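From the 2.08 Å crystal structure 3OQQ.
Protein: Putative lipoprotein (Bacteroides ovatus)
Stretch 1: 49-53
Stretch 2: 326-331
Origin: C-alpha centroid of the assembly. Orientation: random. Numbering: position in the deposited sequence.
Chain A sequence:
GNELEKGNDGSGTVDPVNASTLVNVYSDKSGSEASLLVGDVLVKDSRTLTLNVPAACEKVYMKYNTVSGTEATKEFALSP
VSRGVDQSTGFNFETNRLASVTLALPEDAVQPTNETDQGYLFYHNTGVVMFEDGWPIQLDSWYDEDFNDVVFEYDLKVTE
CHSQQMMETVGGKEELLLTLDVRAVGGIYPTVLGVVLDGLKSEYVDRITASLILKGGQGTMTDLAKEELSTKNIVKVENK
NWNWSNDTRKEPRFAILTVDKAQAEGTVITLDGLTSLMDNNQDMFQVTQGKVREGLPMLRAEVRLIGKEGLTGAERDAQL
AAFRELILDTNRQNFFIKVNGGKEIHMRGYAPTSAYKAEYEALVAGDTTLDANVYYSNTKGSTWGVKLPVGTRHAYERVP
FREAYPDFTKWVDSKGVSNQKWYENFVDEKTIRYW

Stretch 1 49-53: LTLNV
Stretch 2 326-331: LILDTN

Residues 49-53 lie within a longer β-strand. Residues 326-328 are the last part of a helix, Asp329 is the first residue to leave helical phi/psi, and 330-331 enter a 3-10 segment. The helix end packs against the strand in a small contact that buries 218 Å², both sides summed. Asn52 and Leu328 cover the most surface, and they also set the register: their CA atoms are 5.2 Å apart.

The strand is extended throughout, with phi/psi of -91/132 at Thr50, -129/150 at Leu51 and -98/104 at Asn52. Its side chains alternate. Leu51 points away from the helix end, while Asn52 points toward it.

Asn52 makes the one hydrogen bond between the stretches. Its chi1 is t (168°) and its chi2 is -9°, which carries the amide out to the end of the helix. Asn52 ND2 donates to Ile327 O at 2.8 Å, with an N-H...O angle of 167°, so the bond is nearly straight. Asparagine suits this place because its amide can donate to a backbone carbonyl without bringing a charge into a buried site. Asn52 ND2 also lies 3.7 Å from Leu328 O and 4.4 Å from Thr330 N, so the amide sits close to the turn that follows the helix.

Leu328 supplies the apolar part of the contact. It is helical (-66/-53), with chi1 m (-66°) and chi2 t (-173°). Its CA-to-CB bond points sideways, but the end of the side chain comes nearer to the strand. Leu328 CD2 is 3.4 Å from Thr50 O and 4.2 Å from Leu51 CA, so this methyl lies against the strand backbone. Leu328 CD1 is 4.3 Å from Thr50 CG2. Thr50 has chi1 m (-66°) and meets the leucine with its methyl, at a partly exposed position where a threonine hydroxyl is easily tolerated.

Ile327 is buried and helical (-91/-47). Its chi1 is m (-66°) and its chi2 is between wells at -109°. Its carbonyl makes the polar link, while its side chain stays a little further off, with Ile327 CG2 4.8 Å from Asn52 CB.

Beyond the helix, Asp329 (-89/109, chi1 t) points away from the strand. It braces the turn instead: Asn331 N donates to Asp329 OD1 at 3.0 Å. Thr330 (-57/-31, chi1 t) adds a little cover, with its CB 4.5 Å from Asn52 ND2. Its hydroxyl is hydrogen-bonded elsewhere in the structure.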

ATOM      1  N   LEU A  49      19.130  10.593  -2.367  1.00 35.30           N
ATOM      2  CA  LEU A  49      17.820  10.227  -1.827  1.00 33.97           C
ATOM      3  C   LEU A  49      17.749   8.788  -1.429  1.00 37.55           C
ATOM      4  O   LEU A  49      18.267   7.917  -2.129  1.00 38.09           O
ATOM      5  CB  LEU A  49      16.706  10.467  -2.863  1.00 32.85           C
ATOM      6  CG  LEU A  49      16.374  11.893  -3.287  1.00 36.96           C
ATOM      7  CD1 LEU A  49      15.409  11.866  -4.444  1.00 35.64           C
ATOM      8  CD2 LEU A  49      15.751  12.673  -2.152  1.00 39.80           C
ATOM      9  N   THR A  50      17.065   8.528  -0.333  1.00 33.28           N
ATOM     10  CA  THR A  50      16.778   7.176   0.111  1.00 33.25           C
ATOM     11  C   THR A  50      15.428   6.818  -0.515  1.00 36.62           C
ATOM     12  O   THR A  50      14.489   7.626  -0.496  1.00 34.88           O
ATOM     13  CB  THR A  50      16.815   7.083   1.646  1.00 42.25           C
ATOM     14  OG1 THR A  50      18.157   7.331   2.068  1.00 42.71           O
ATOM     15  CG2 THR A  50      16.365   5.719   2.162  1.00 39.42           C
ATOM     16  N   LEU A  51      15.358   5.641  -1.133  1.00 33.67           N
ATOM     17  CA  LEU A  51      14.143   5.206  -1.801  1.00 31.87           C
ATOM     18  C   LEU A  51      13.745   3.798  -1.353  1.00 34.29           C
ATOM     19  O   LEU A  51      14.593   2.986  -0.978  1.00 34.24           O
ATOM     20  CB  LEU A  51      14.333   5.239  -3.338  1.00 31.86           C
ATOM     21  CG  LEU A  51      14.823   6.543  -4.016  1.00 36.88           C
ATOM     22  CD1 LEU A  51      15.126   6.294  -5.481  1.00 37.60           C
ATOM     23  CD2 LEU A  51      13.800   7.655  -3.924  1.00 37.68           C
ATOM     24  N   ASN A  52      12.449   3.525  -1.371  1.00 29.76           N
ATOM     25  CA  ASN A  52      11.913   2.198  -1.065  1.00 28.99           C
ATOM     26  C   ASN A  52      11.674   1.561  -2.439  1.00 33.57           C
ATOM     27  O   ASN A  52      10.751   1.960  -3.161  1.00 35.38           O
ATOM     28  CB  ASN A  52      10.651   2.315  -0.187  1.00 25.19           C
ATOM     29  CG  ASN A  52       9.823   1.054  -0.033  1.00 42.15           C
ATOM     30  OD1 ASN A  52      10.039   0.045  -0.698  1.00 38.48           O
ATOM     31  ND2 ASN A  52       8.829   1.088   0.841  1.00 31.23           N
ATOM     32  N   VAL A  53      12.548   0.636  -2.833  1.00 27.88           N
ATOM     33  CA  VAL A  53      12.524   0.055  -4.173  1.00 27.53           C
ATOM     34  C   VAL A  53      12.225  -1.462  -4.170  1.00 31.97           C
ATOM     35  O   VAL A  53      12.513  -2.092  -3.157  1.00 32.38           O
ATOM     36  CB  VAL A  53      13.892   0.326  -4.901  1.00 31.80           C
ATOM     37  CG1 VAL A  53      14.182   1.810  -5.006  1.00 31.69           C
ATOM     38  CG2 VAL A  53      15.074  -0.405  -4.241  1.00 32.14           C
ATOM     39  N   LEU A 326       6.524   6.543   6.514  1.00 24.19           N
ATOM     40  CA  LEU A 326       5.407   5.698   6.063  1.00 24.17           C
ATOM     41  C   LEU A 326       5.690   5.131   4.667  1.00 32.21           C
ATOM     42  O   LEU A 326       5.210   4.042   4.338  1.00 32.55           O
ATOM     43  CB  LEU A 326       4.047   6.440   6.076  1.00 23.66           C
ATOM     44  CG  LEU A 326       3.560   6.849   7.460  1.00 27.97           C
ATOM     45  CD1 LEU A 326       2.397   7.790   7.360  1.00 27.11           C
ATOM     46  CD2 LEU A 326       3.193   5.634   8.294  1.00 30.61           C
ATOM     47  N   ILE A 327       6.456   5.861   3.837  1.00 30.77           N
ATOM     48  CA  ILE A 327       6.825   5.369   2.503  1.00 30.84           C
ATOM     49  C   ILE A 327       8.149   4.610   2.583  1.00 36.59           C
ATOM     50  O   ILE A 327       8.285   3.539   1.972  1.00 35.74           O
ATOM     51  CB  ILE A 327       6.903   6.513   1.457  1.00 34.13           C
ATOM     52  CG1 ILE A 327       5.517   7.149   1.203  1.00 33.93           C
ATOM     53  CG2 ILE A 327       7.626   6.055   0.136  1.00 34.88           C
ATOM     54  CD1 ILE A 327       4.903   6.870  -0.109  1.00 42.54           C
ATOM     55  N   LEU A 328       9.147   5.202   3.277  1.00 34.07           N
ATOM     56  CA  LEU A 328      10.483   4.635   3.353  1.00 33.95           C
ATOM     57  C   LEU A 328      10.497   3.313   4.112  1.00 39.34           C
ATOM     58  O   LEU A 328      10.973   2.315   3.557  1.00 41.33           O
ATOM     59  CB  LEU A 328      11.499   5.635   3.953  1.00 34.77           C
ATOM     60  CG  LEU A 328      11.785   6.913   3.110  1.00 39.50           C
ATOM     61  CD1 LEU A 328      12.915   7.731   3.708  1.00 40.14           C
ATOM     62  CD2 LEU A 328      12.087   6.588   1.641  1.00 41.54           C
ATOM     63  N   ASP A 329       9.957   3.278   5.338  1.00 32.98           N
ATOM     64  CA  ASP A 329       9.943   2.046   6.128  1.00 31.99           C
ATOM     65  C   ASP A 329       8.674   1.194   5.849  1.00 36.82           C
ATOM     66  O   ASP A 329       7.567   1.525   6.297  1.00 36.68           O
ATOM     67  CB  ASP A 329      10.077   2.371   7.621  1.00 33.24           C
ATOM     68  CG  ASP A 329      10.293   1.177   8.533  1.00 34.36           C
ATOM     69  OD1 ASP A 329      10.239   0.026   8.037  1.00 33.15           O
ATOM     70  OD2 ASP A 329      10.435   1.388   9.753  1.00 37.13           O
ATOM     71  N   THR A 330       8.866   0.056   5.159  1.00 31.83           N
ATOM     72  CA  THR A 330       7.778  -0.871   4.823  1.00 30.57           C
ATOM     73  C   THR A 330       7.034  -1.344   6.090  1.00 31.56           C
ATOM     74  O   THR A 330       5.833  -1.579   6.020  1.00 28.47           O
ATOM     75  CB  THR A 330       8.300  -2.069   3.989  1.00 36.17           C
ATOM     76  OG1 THR A 330       7.185  -2.817   3.527  1.00 37.39           O
ATOM     77  CG2 THR A 330       9.274  -2.978   4.745  1.00 31.71           C
ATOM     78  N   ASN A 331       7.751  -1.442   7.245  1.00 27.96           N
ATOM     79  CA  ASN A 331       7.210  -1.908   8.525  1.00 26.56           C
ATOM     80  C   ASN A 331       6.243  -0.921   9.170  1.00 28.11           C
ATOM     81  O   ASN A 331       5.565  -1.313  10.111  1.00 29.28           O
ATOM     82  CB  ASN A 331       8.324  -2.252   9.500  1.00 26.93           C
ATOM     83  CG  ASN A 331       9.278  -3.298   8.971  1.00 41.07           C
ATOM     84  OD1 ASN A 331      10.458  -3.032   8.769  1.00 39.44           O
ATOM     85  ND2 ASN A 331       8.779  -4.494   8.696  1.00 26.72           N
TER